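PDB 5ZB9: DNA damage response protein Rtt109, putative from Neosartorya fumigata, which probably acetylates histone lysines, histone H3 among its substrates, using acetyl-coenzyme A as the acetyl donor. Local coordinates for residues F215-R218 and G219-I223; R163-I166 and K167-R171; D174-L177 and R178-P182. One frame throughout, in Å; residues are numbered along the deposited sequence. Where two conformers were deposited one is given.

Contact 1 (F215-R218 and G219-I223); sequences FETR and GFFPI
Phe221 folds back over the backbone of Arg218, laying one face of its ring on the CA of that residue. Arg218 CA lies 4.0 Å from the centroid of the Phe221 ring and 15° off the ring normal, a CH-pi contact over the face, offset toward the rim. Arg218 CG adds to the contact near the ring margin, 3.8 Å from Phe221 CE2. The CG of Phe221 sits beside its own backbone N (chi1 -64°), which turns the ring back over the preceding turn rather than onward with the chain. Behind this, three successive amides bond to carbonyls three residues earlier: Gly219 N to Glu216 O (2.9 Å), Phe220 N to Thr217 O (3.0 Å) and Phe221 N to Arg218 O (3.1 Å). The spacing is that of 3-10 bonding, and the last of the three closes a type I beta turn from Arg218 to Phe221 where helix 214-218 passes into the loop. The tight side holds buried Thr217 and Phe220; Phe220 CD2 approaches Thr217 O at 3.4 Å, and its ring packs further against Leu207 and helix 162-177. Glu216 extends beyond the turn to a salt bridge with Arg163. On the solvent side, the Arg218 chain bends at chi3 (69°), and its guanidinium plane is steeply inclined to the Phe221 ring.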
ATOM      1  N   PHE A 215      23.581   3.696   5.803  1.00 28.61           N
ATOM      2  CA  PHE A 215      24.159   4.477   4.705  1.00 31.17           C
ATOM      3  C   PHE A 215      23.671   3.980   3.350  1.00 27.67           C
ATOM      4  O   PHE A 215      23.215   4.774   2.528  1.00 26.33           O
ATOM      5  CB  PHE A 215      25.691   4.458   4.785  1.00 28.19           C
ATOM      6  CG  PHE A 215      26.201   4.804   6.142  1.00 39.06           C
ATOM      7  CD1 PHE A 215      26.218   6.123   6.570  1.00 44.22           C
ATOM      8  CD2 PHE A 215      26.592   3.807   7.025  1.00 43.38           C
ATOM      9  CE1 PHE A 215      26.649   6.447   7.846  1.00 47.77           C
ATOM     10  CE2 PHE A 215      27.029   4.122   8.305  1.00 49.54           C
ATOM     11  CZ  PHE A 215      27.052   5.444   8.716  1.00 53.42           C
ATOM     12  N   GLU A 216      23.736   2.672   3.120  1.00 23.69           N
ATOM     13  CA  GLU A 216      23.251   2.121   1.861  1.00 24.17           C
ATOM     14  C   GLU A 216      21.735   2.346   1.692  1.00 26.10           C
ATOM     15  O   GLU A 216      21.261   2.618   0.592  1.00 24.19           O
ATOM     16  CB  GLU A 216      23.595   0.630   1.761  1.00 23.21           C
ATOM     17  CG  GLU A 216      23.081  -0.035   0.493  1.00 22.95           C
ATOM     18  CD  GLU A 216      23.614  -1.446   0.284  1.00 29.48           C
ATOM     19  OE1 GLU A 216      23.794  -2.189   1.278  1.00 27.15           O
ATOM     20  OE2 GLU A 216      23.844  -1.813  -0.889  1.00 27.83           O
ATOM     21  N   THR A 217      20.982   2.254   2.785  1.00 25.03           N
ATOM     22  CA  THR A 217      19.533   2.460   2.740  1.00 19.68           C
ATOM     23  C   THR A 217      19.157   3.860   2.259  1.00 23.69           C
ATOM     24  O   THR A 217      18.136   4.032   1.598  1.00 26.37           O
ATOM     25  CB  THR A 217      18.896   2.218   4.124  1.00 20.25           C
ATOM     26  OG1 THR A 217      19.183   0.881   4.551  1.00 21.43           O
ATOM     27  CG2 THR A 217      17.404   2.402   4.076  1.00 15.44           C
ATOM     28  N   ARG A 218      19.976   4.863   2.574  1.00 26.65           N
ATOM     29  CA  ARG A 218      19.705   6.223   2.097  1.00 25.80           C
ATOM     30  C   ARG A 218      19.829   6.296   0.575  1.00 26.98           C
ATOM     31  O   ARG A 218      19.295   7.209  -0.061  1.00 28.59           O
ATOM     32  CB  ARG A 218      20.642   7.243   2.755  1.00 29.75           C
ATOM     33  CG  ARG A 218      20.409   7.422   4.248  1.00 37.84           C
ATOM     34  CD  ARG A 218      21.397   8.409   4.872  1.00 53.19           C
ATOM     35  NE  ARG A 218      21.165   9.782   4.430  1.00 63.34           N
ATOM     36  CZ  ARG A 218      21.904  10.415   3.523  1.00 66.93           C
ATOM     37  NH1 ARG A 218      22.941   9.804   2.964  1.00 62.61           N
ATOM     38  NH2 ARG A 218      21.612  11.663   3.180  1.00 63.56           N
ATOM     39  N   GLY A 219      20.516   5.322  -0.012  1.00 22.63           N
ATOM     40  CA  GLY A 219      20.602   5.238  -1.458  1.00 22.84           C
ATOM     41  C   GLY A 219      19.243   5.039  -2.106  1.00 25.94           C
ATOM     42  O   GLY A 219      19.067   5.318  -3.288  1.00 27.54           O
ATOM     43  N   PHE A 220      18.271   4.558  -1.335  1.00 20.20           N
ATOM     44  CA  PHE A 220      16.948   4.307  -1.885  1.00 19.37           C
ATOM     45  C   PHE A 220      16.065   5.550  -1.817  1.00 22.70           C
ATOM     46  O   PHE A 220      15.064   5.636  -2.529  1.00 18.01           O
ATOM     47  CB  PHE A 220      16.270   3.144  -1.157  1.00 20.72           C
ATOM     48  CG  PHE A 220      16.980   1.831  -1.314  1.00 20.84           C
ATOM     49  CD1 PHE A 220      17.028   1.196  -2.548  1.00 23.57           C
ATOM     50  CD2 PHE A 220      17.596   1.226  -0.229  1.00 17.95           C
ATOM     51  CE1 PHE A 220      17.691  -0.016  -2.700  1.00 22.77           C
ATOM     52  CE2 PHE A 220      18.261   0.016  -0.374  1.00 22.57           C
ATOM     53  CZ  PHE A 220      18.308  -0.604  -1.616  1.00 21.46           C
ATOM     54  N   PHE A 221      16.435   6.504  -0.963  1.00 19.14           N
ATOM     55  CA  PHE A 221      15.641   7.720  -0.784  1.00 23.31           C
ATOM     56  C   PHE A 221      15.620   8.559  -2.064  1.00 18.30           C
ATOM     57  O   PHE A 221      16.598   8.586  -2.799  1.00 24.05           O
ATOM     58  CB  PHE A 221      16.187   8.574   0.376  1.00 20.90           C
ATOM     59  CG  PHE A 221      16.099   7.919   1.736  1.00 25.70           C
ATOM     60  CD1 PHE A 221      15.406   6.731   1.923  1.00 19.18           C
ATOM     61  CD2 PHE A 221      16.710   8.509   2.837  1.00 22.60           C
ATOM     62  CE1 PHE A 221      15.332   6.147   3.178  1.00 19.81           C
ATOM     63  CE2 PHE A 221      16.640   7.926   4.095  1.00 19.78           C
ATOM     64  CZ  PHE A 221      15.952   6.752   4.268  1.00 20.88           C
ATOM     65  N   PRO A 222      14.511   9.268  -2.324  1.00 22.24           N
ATOM     66  CA  PRO A 222      14.478  10.208  -3.457  1.00 24.23           C
ATOM     67  C   PRO A 222      15.481  11.360  -3.271  1.00 25.69           C
ATOM     68  O   PRO A 222      15.785  11.715  -2.132  1.00 24.31           O
ATOM     69  CB  PRO A 222      13.039  10.737  -3.444  1.00 17.82           C
ATOM     70  CG  PRO A 222      12.276   9.822  -2.534  1.00 22.82           C
ATOM     71  CD  PRO A 222      13.248   9.253  -1.569  1.00 19.50           C
ATOM     72  N   ILE A 223      15.965  11.945  -4.365  1.00 23.83           N
ATOM     73  CA  ILE A 223      16.990  12.992  -4.284  1.00 25.60           C
ATOM     74  C   ILE A 223      16.484  14.240  -3.545  1.00 24.46           C
ATOM     75  O   ILE A 223      17.273  15.012  -2.996  1.00 25.04           O
ATOM     76  CB  ILE A 223      17.516  13.382  -5.699  1.00 29.14           C
ATOM     77  CG1 ILE A 223      18.664  14.402  -5.605  1.00 34.87           C
ATOM     78  CG2 ILE A 223      16.392  13.892  -6.590  1.00 19.23           C
ATOM     79  CD1 ILE A 223      19.825  13.961  -4.705  1.00 32.75           C
TER

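Contact 2 (R163-I166 and K167-R171); sequences RGLI and KWWCR
Leu165 and Trp169, one helical turn apart, carry the apolar part of this contact. Their side chains run alongside each other in the same direction, and Leu165 CD2 meets the pyrrole part of the indole, 4.1 Å from Trp169 CD1 and 4.0 Å from Trp169 NE1. Among aromatic groups, Trp168 brings CZ3 over the centre of the Trp169 ring, 3.5 Å above its plane, so that the edge of one indole meets the face of the other; Trp168 CG is turned opposite its backbone N (chi1 -172°), whereas Trp169 CG lies beside its own. Backbone bonds are those of a regular alpha helix: Lys167 N to Arg163 O, Trp168 N to Gly164 O, Trp169 N to Leu165 O and Cys170 N to Ile166 O. The methylenes of Lys167 return toward this turn, CG lying 3.5 Å from Arg163 O; beyond CG the chain is extended. Gly164 O also accepts a bond from a water at 2.9 Å. Trp169 faces strands 86-96 and 133-140, while Trp168 touches helix 111-127. Helix 162-177 thereby packs on the central sheet of the acetyltransferase fold and presents Trp168 and Arg171, two residues of the coenzyme A site; no coenzyme A is bound in this model.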
ATOM      1  N   ARG A 163      16.099  -3.586  -6.170  1.00 22.08           N
ATOM      2  CA  ARG A 163      16.597  -2.254  -5.851  1.00 21.86           C
ATOM      3  C   ARG A 163      15.856  -1.191  -6.648  1.00 22.88           C
ATOM      4  O   ARG A 163      15.542  -0.129  -6.125  1.00 25.98           O
ATOM      5  CB  ARG A 163      18.105  -2.156  -6.101  1.00 27.13           C
ATOM      6  CG  ARG A 163      18.936  -2.908  -5.082  1.00 30.75           C
ATOM      7  CD  ARG A 163      20.426  -2.860  -5.395  1.00 28.05           C
ATOM      8  NE  ARG A 163      21.167  -3.792  -4.550  1.00 32.33           N
ATOM      9  CZ  ARG A 163      21.782  -3.452  -3.417  1.00 40.19           C
ATOM     10  NH1 ARG A 163      21.753  -2.187  -3.002  1.00 30.32           N
ATOM     11  NH2 ARG A 163      22.434  -4.373  -2.704  1.00 38.52           N
ATOM     12  N   GLY A 164      15.570  -1.479  -7.911  1.00 25.70           N
ATOM     13  CA  GLY A 164      14.833  -0.547  -8.743  1.00 19.73           C
ATOM     14  C   GLY A 164      13.413  -0.340  -8.262  1.00 23.68           C
ATOM     15  O   GLY A 164      12.892   0.781  -8.308  1.00 24.13           O
ATOM     16  N   LEU A 165      12.779  -1.416  -7.799  1.00 23.18           N
ATOM     17  CA  LEU A 165      11.407  -1.332  -7.302  1.00 21.79           C
ATOM     18  C   LEU A 165      11.313  -0.530  -6.005  1.00 23.81           C
ATOM     19  O   LEU A 165      10.381   0.257  -5.819  1.00 21.00           O
ATOM     20  CB  LEU A 165      10.828  -2.724  -7.090  1.00 26.31           C
ATOM     21  CG  LEU A 165      10.004  -3.205  -8.275  1.00 33.23           C
ATOM     22  CD1 LEU A 165       9.616  -4.665  -8.106  1.00 35.58           C
ATOM     23  CD2 LEU A 165       8.776  -2.326  -8.449  1.00 21.50           C
ATOM     24  N   ILE A 166      12.277  -0.728  -5.112  1.00 18.77           N
ATOM     25  CA  ILE A 166      12.317   0.046  -3.881  1.00 19.60           C
ATOM     26  C   ILE A 166      12.470   1.548  -4.181  1.00 20.94           C
ATOM     27  O   ILE A 166      11.746   2.366  -3.613  1.00 19.41           O
ATOM     28  CB  ILE A 166      13.447  -0.443  -2.951  1.00 18.22           C
ATOM     29  CG1 ILE A 166      13.191  -1.895  -2.536  1.00 15.22           C
ATOM     30  CG2 ILE A 166      13.553   0.439  -1.709  1.00 15.17           C
ATOM     31  CD1 ILE A 166      14.411  -2.591  -1.938  1.00 17.84           C
ATOM     32  N   LYS A 167      13.374   1.919  -5.085  1.00 19.11           N
ATOM     33  CA  LYS A 167      13.515   3.329  -5.443  1.00 19.38           C
ATOM     34  C   LYS A 167      12.254   3.850  -6.114  1.00 20.62           C
ATOM     35  O   LYS A 167      11.848   4.992  -5.884  1.00 20.05           O
ATOM     36  CB  LYS A 167      14.714   3.558  -6.357  1.00 19.21           C
ATOM     37  CG  LYS A 167      16.039   3.343  -5.667  1.00 25.23           C
ATOM     38  CD  LYS A 167      17.207   3.518  -6.626  1.00 29.31           C
ATOM     39  CE  LYS A 167      18.486   2.961  -6.004  1.00 45.09           C
ATOM     40  NZ  LYS A 167      19.702   3.178  -6.841  1.00 54.61           N
ATOM     41  N   TRP A 168      11.631   3.005  -6.932  1.00 19.95           N
ATOM     42  CA  TRP A 168      10.428   3.396  -7.667  1.00 19.73           C
ATOM     43  C   TRP A 168       9.288   3.728  -6.705  1.00 19.19           C
ATOM     44  O   TRP A 168       8.660   4.782  -6.806  1.00 17.85           O
ATOM     45  CB  TRP A 168      10.012   2.280  -8.634  1.00 19.63           C
ATOM     46  CG  TRP A 168       8.904   2.639  -9.590  1.00 23.62           C
ATOM     47  CD1 TRP A 168       9.026   3.290 -10.788  1.00 18.88           C
ATOM     48  CD2 TRP A 168       7.503   2.350  -9.435  1.00 19.37           C
ATOM     49  NE1 TRP A 168       7.790   3.427 -11.381  1.00 20.06           N
ATOM     50  CE2 TRP A 168       6.842   2.858 -10.573  1.00 14.30           C
ATOM     51  CE3 TRP A 168       6.750   1.715  -8.446  1.00 16.36           C
ATOM     52  CZ2 TRP A 168       5.470   2.745 -10.748  1.00 19.98           C
ATOM     53  CZ3 TRP A 168       5.377   1.602  -8.621  1.00 17.78           C
ATOM     54  CH2 TRP A 168       4.753   2.112  -9.763  1.00 20.60           C
ATOM     55  N   TRP A 169       9.041   2.832  -5.758  1.00 16.75           N
ATOM     56  CA  TRP A 169       7.961   3.017  -4.801  1.00 19.00           C
ATOM     57  C   TRP A 169       8.193   4.223  -3.902  1.00 18.02           C
ATOM     58  O   TRP A 169       7.247   4.903  -3.523  1.00 17.80           O
ATOM     59  CB  TRP A 169       7.769   1.755  -3.957  1.00 18.88           C
ATOM     60  CG  TRP A 169       6.889   0.743  -4.629  1.00 20.92           C
ATOM     61  CD1 TRP A 169       7.243  -0.506  -5.051  1.00 19.36           C
ATOM     62  CD2 TRP A 169       5.511   0.912  -4.980  1.00 18.41           C
ATOM     63  NE1 TRP A 169       6.165  -1.129  -5.624  1.00 21.26           N
ATOM     64  CE2 TRP A 169       5.090  -0.283  -5.590  1.00 21.19           C
ATOM     65  CE3 TRP A 169       4.592   1.955  -4.827  1.00 17.25           C
ATOM     66  CZ2 TRP A 169       3.785  -0.464  -6.044  1.00 23.41           C
ATOM     67  CZ3 TRP A 169       3.305   1.776  -5.275  1.00 14.62           C
ATOM     68  CH2 TRP A 169       2.911   0.579  -5.881  1.00 20.08           C
ATOM     69  N   CYS A 170       9.445   4.503  -3.565  1.00 19.69           N
ATOM     70  CA  CYS A 170       9.731   5.719  -2.806  1.00 20.16           C
ATOM     71  C   CYS A 170       9.385   6.967  -3.625  1.00 20.95           C
ATOM     72  O   CYS A 170       8.881   7.942  -3.069  1.00 22.39           O
ATOM     73  CB  CYS A 170      11.190   5.749  -2.358  1.00 18.90           C
ATOM     74  SG  CYS A 170      11.573   4.477  -1.125  1.00 19.42           S
ATOM     75  N   ARG A 171       9.616   6.929  -4.942  1.00 18.44           N
ATOM     76  CA  ARG A 171       9.294   8.063  -5.803  0.50 18.16           C
ATOM     77  C   ARG A 171       7.783   8.222  -5.951  1.00 17.80           C
ATOM     78  O   ARG A 171       7.287   9.315  -6.182  1.00 21.60           O
ATOM     79  CB  ARG A 171       9.958   7.907  -7.175  0.50 20.33           C
ATOM     80  CG  ARG A 171      11.472   8.139  -7.175  0.50 20.07           C
ATOM     81  CD  ARG A 171      12.034   8.143  -8.594  0.50 22.46           C
ATOM     82  NE  ARG A 171      11.862   6.847  -9.246  0.50 24.66           N
ATOM     83  CZ  ARG A 171      12.824   5.938  -9.378  0.50 19.14           C
ATOM     84  NH1 ARG A 171      12.564   4.785  -9.974  0.50 15.30           N
ATOM     85  NH2 ARG A 171      14.043   6.188  -8.918  0.50 21.63           N
TER
HETATM   86  O   HOH W   1      13.903   2.762 -10.176  1.00 28.58           O

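Contact 3 (D174-L177 and R178-P182); sequences DPIL and REYEP
The carboxylate of Asp174 and the guanidinium of Arg178 meet with their planes nearly perpendicular, 81° apart. Asp174 comes to the guanidinium at its edge, where Arg178 NE donates to Asp174 OD1 at 2.9 Å in a salt bridge; the approach is on the syn side of OD1, although NE lies 34° out of the carboxylate plane. A second, weak bond runs from Arg178 NE to Asp174 OD2 at 3.3 Å. The other flat group, the Tyr180 ring, is likewise met at its edge, with Leu177 O and Ile176 O near its plane; Tyr180 CD1 lies 3.2 Å from Ile176 O, and Tyr180 CE1 touches Ile176 CG2 at 4.4 Å. Chi1 of Asp174 (-160°) swings its carboxylate toward the following turn, where the chain of Arg178, extended from CG to NE, meets it. Both oxygens of this buried carboxylate have further donors, Trp235 NE1 for OD1 and Thr224 OG1 for OD2, and Arg178 NH1 forms a salt bridge with Asp228; such a network would be expected to favour the charged aspartate. A water donates to Pro175 O and to Glu179 OE1, linking them on the more exposed side. Along the backbone, Arg178 N still makes the alpha-helical bond to Asp174 O. Glu179 N then bonds to Ile176 O, and Tyr180 N to Leu177 O, shortening the spacing to three residues: the C-terminal end of helix 162-177, unwinding through a type I beta turn from Leu177 to Tyr180.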
ATOM      1  N   ASP A 174       6.919   9.852  -2.419  1.00 22.12           N
ATOM      2  CA  ASP A 174       7.526  11.156  -2.113  1.00 21.83           C
ATOM      3  C   ASP A 174       6.580  12.362  -2.292  1.00 21.56           C
ATOM      4  O   ASP A 174       6.482  13.189  -1.390  1.00 23.56           O
ATOM      5  CB  ASP A 174       8.797  11.358  -2.952  1.00 19.28           C
ATOM      6  CG  ASP A 174       9.723  12.422  -2.375  1.00 22.53           C
ATOM      7  OD1 ASP A 174       9.916  12.451  -1.143  1.00 25.73           O
ATOM      8  OD2 ASP A 174      10.265  13.232  -3.149  1.00 24.31           O
ATOM      9  N   PRO A 175       5.869  12.469  -3.437  1.00 25.75           N
ATOM     10  CA  PRO A 175       4.994  13.644  -3.576  1.00 21.59           C
ATOM     11  C   PRO A 175       3.794  13.626  -2.633  1.00 24.86           C
ATOM     12  O   PRO A 175       3.292  14.690  -2.260  1.00 29.44           O
ATOM     13  CB  PRO A 175       4.529  13.568  -5.034  1.00 19.75           C
ATOM     14  CG  PRO A 175       5.521  12.705  -5.711  1.00 20.28           C
ATOM     15  CD  PRO A 175       5.916  11.691  -4.686  1.00 22.56           C
ATOM     16  N   ILE A 176       3.329  12.441  -2.254  1.00 21.56           N
ATOM     17  CA  ILE A 176       2.260  12.362  -1.270  1.00 25.94           C
ATOM     18  C   ILE A 176       2.780  12.884   0.053  1.00 28.10           C
ATOM     19  O   ILE A 176       2.150  13.728   0.694  1.00 28.89           O
ATOM     20  CB  ILE A 176       1.751  10.935  -1.075  1.00 22.48           C
ATOM     21  CG1 ILE A 176       1.362  10.326  -2.415  1.00 25.06           C
ATOM     22  CG2 ILE A 176       0.573  10.923  -0.119  1.00 16.76           C
ATOM     23  CD1 ILE A 176       0.746   8.956  -2.293  1.00 25.23           C
ATOM     24  N   LEU A 177       3.945  12.365   0.438  1.00 26.15           N
ATOM     25  CA  LEU A 177       4.636  12.753   1.659  1.00 22.57           C
ATOM     26  C   LEU A 177       4.771  14.269   1.760  1.00 26.82           C
ATOM     27  O   LEU A 177       4.509  14.856   2.803  1.00 25.59           O
ATOM     28  CB  LEU A 177       6.020  12.086   1.709  1.00 18.32           C
ATOM     29  CG  LEU A 177       7.093  12.626   2.671  1.00 19.50           C
ATOM     30  CD1 LEU A 177       6.743  12.389   4.126  1.00 15.38           C
ATOM     31  CD2 LEU A 177       8.450  12.020   2.344  1.00 18.46           C
ATOM     32  N   ARG A 178       5.153  14.901   0.657  1.00 22.78           N
ATOM     33  CA  ARG A 178       5.541  16.300   0.694  1.00 25.28           C
ATOM     34  C   ARG A 178       4.385  17.281   0.507  1.00 30.02           C
ATOM     35  O   ARG A 178       4.603  18.479   0.381  1.00 30.46           O
ATOM     36  CB  ARG A 178       6.626  16.549  -0.349  1.00 22.17           C
ATOM     37  CG  ARG A 178       7.906  15.841   0.024  1.00 23.75           C
ATOM     38  CD  ARG A 178       9.032  16.172  -0.902  1.00 21.64           C
ATOM     39  NE  ARG A 178      10.189  15.330  -0.628  1.00 23.08           N
ATOM     40  CZ  ARG A 178      11.079  15.579   0.322  1.00 25.76           C
ATOM     41  NH1 ARG A 178      10.945  16.654   1.088  1.00 24.80           N
ATOM     42  NH2 ARG A 178      12.105  14.755   0.503  1.00 22.62           N
ATOM     43  N   GLU A 179       3.159  16.769   0.500  1.00 31.61           N
ATOM     44  CA  GLU A 179       1.982  17.621   0.584  1.00 31.79           C
ATOM     45  C   GLU A 179       1.693  17.956   2.041  1.00 35.13           C
ATOM     46  O   GLU A 179       0.847  18.794   2.338  1.00 39.53           O
ATOM     47  CB  GLU A 179       0.769  16.945  -0.057  1.00 35.40           C
ATOM     48  CG  GLU A 179       0.692  17.144  -1.568  1.00 41.93           C
ATOM     49  CD  GLU A 179       0.681  18.617  -1.964  1.00 61.84           C
ATOM     50  OE1 GLU A 179       1.765  19.160  -2.288  1.00 64.45           O
ATOM     51  OE2 GLU A 179      -0.413  19.235  -1.948  1.00 66.02           O
ATOM     52  N   TYR A 180       2.408  17.291   2.947  1.00 33.25           N
ATOM     53  CA  TYR A 180       2.208  17.456   4.382  1.00 27.94           C
ATOM     54  C   TYR A 180       3.392  18.153   5.031  1.00 29.88           C
ATOM     55  O   TYR A 180       4.473  18.247   4.444  1.00 33.65           O
ATOM     56  CB  TYR A 180       1.976  16.102   5.045  1.00 29.44           C
ATOM     57  CG  TYR A 180       0.746  15.386   4.537  1.00 30.18           C
ATOM     58  CD1 TYR A 180       0.828  14.474   3.493  1.00 27.84           C
ATOM     59  CD2 TYR A 180      -0.497  15.624   5.103  1.00 26.99           C
ATOM     60  CE1 TYR A 180      -0.297  13.823   3.027  1.00 26.48           C
ATOM     61  CE2 TYR A 180      -1.622  14.982   4.643  1.00 27.13           C
ATOM     62  CZ  TYR A 180      -1.521  14.082   3.606  1.00 30.60           C
ATOM     63  OH  TYR A 180      -2.656  13.438   3.149  1.00 37.34           O
ATOM     64  N   GLU A 181       3.187  18.638   6.248  1.00 31.77           N
ATOM     65  CA  GLU A 181       4.223  19.391   6.946  1.00 35.26           C
ATOM     66  C   GLU A 181       5.330  18.487   7.477  1.00 33.59           C
ATOM     67  O   GLU A 181       5.071  17.350   7.878  1.00 30.54           O
ATOM     68  CB  GLU A 181       3.608  20.191   8.095  1.00 35.77           C
ATOM     69  CG  GLU A 181       2.726  21.324   7.628  1.00 46.32           C
ATOM     70  CD  GLU A 181       3.435  22.233   6.642  1.00 52.09           C
ATOM     71  OE1 GLU A 181       4.424  22.890   7.039  1.00 51.78           O
ATOM     72  OE2 GLU A 181       3.012  22.278   5.464  1.00 55.17           O
ATOM     73  N   PRO A 182       6.573  18.991   7.474  1.00 32.18           N
ATOM     74  CA  PRO A 182       7.698  18.264   8.074  1.00 30.00           C
ATOM     75  C   PRO A 182       7.484  18.024   9.559  1.00 35.12           C
ATOM     76  O   PRO A 182       6.715  18.737  10.199  1.00 42.56           O
ATOM     77  CB  PRO A 182       8.891  19.197   7.842  1.00 26.85           C
ATOM     78  CG  PRO A 182       8.498  20.028   6.677  1.00 33.51           C
ATOM     79  CD  PRO A 182       7.010  20.225   6.801  1.00 28.53           C
TER
HETATM   80  O   HOH W   2       3.788  17.177  -3.411  1.00 27.95           O

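How the contacts relate
From the N terminus the order is contact 2, contact 3, contact 1. They lie in series, with none nested in or crossing another, and each closes no more than a turn or two of chain. Contact 2 spans the early turns of helix 162-177 and contact 3 its end, where the chain leaves toward helix 193-198 and then strand 202-208; beyond these and helix 214-218, contact 1 turns the chain back to the same helix. There Phe220 CD1 packs on Ile166 CG2 of contact 2 at 3.7 Å, and Pro222 CG reaches Asp174 CG of contact 3 at 3.6 Å. The 219-223 loop thus runs along helix 162-177, joining both of its halves.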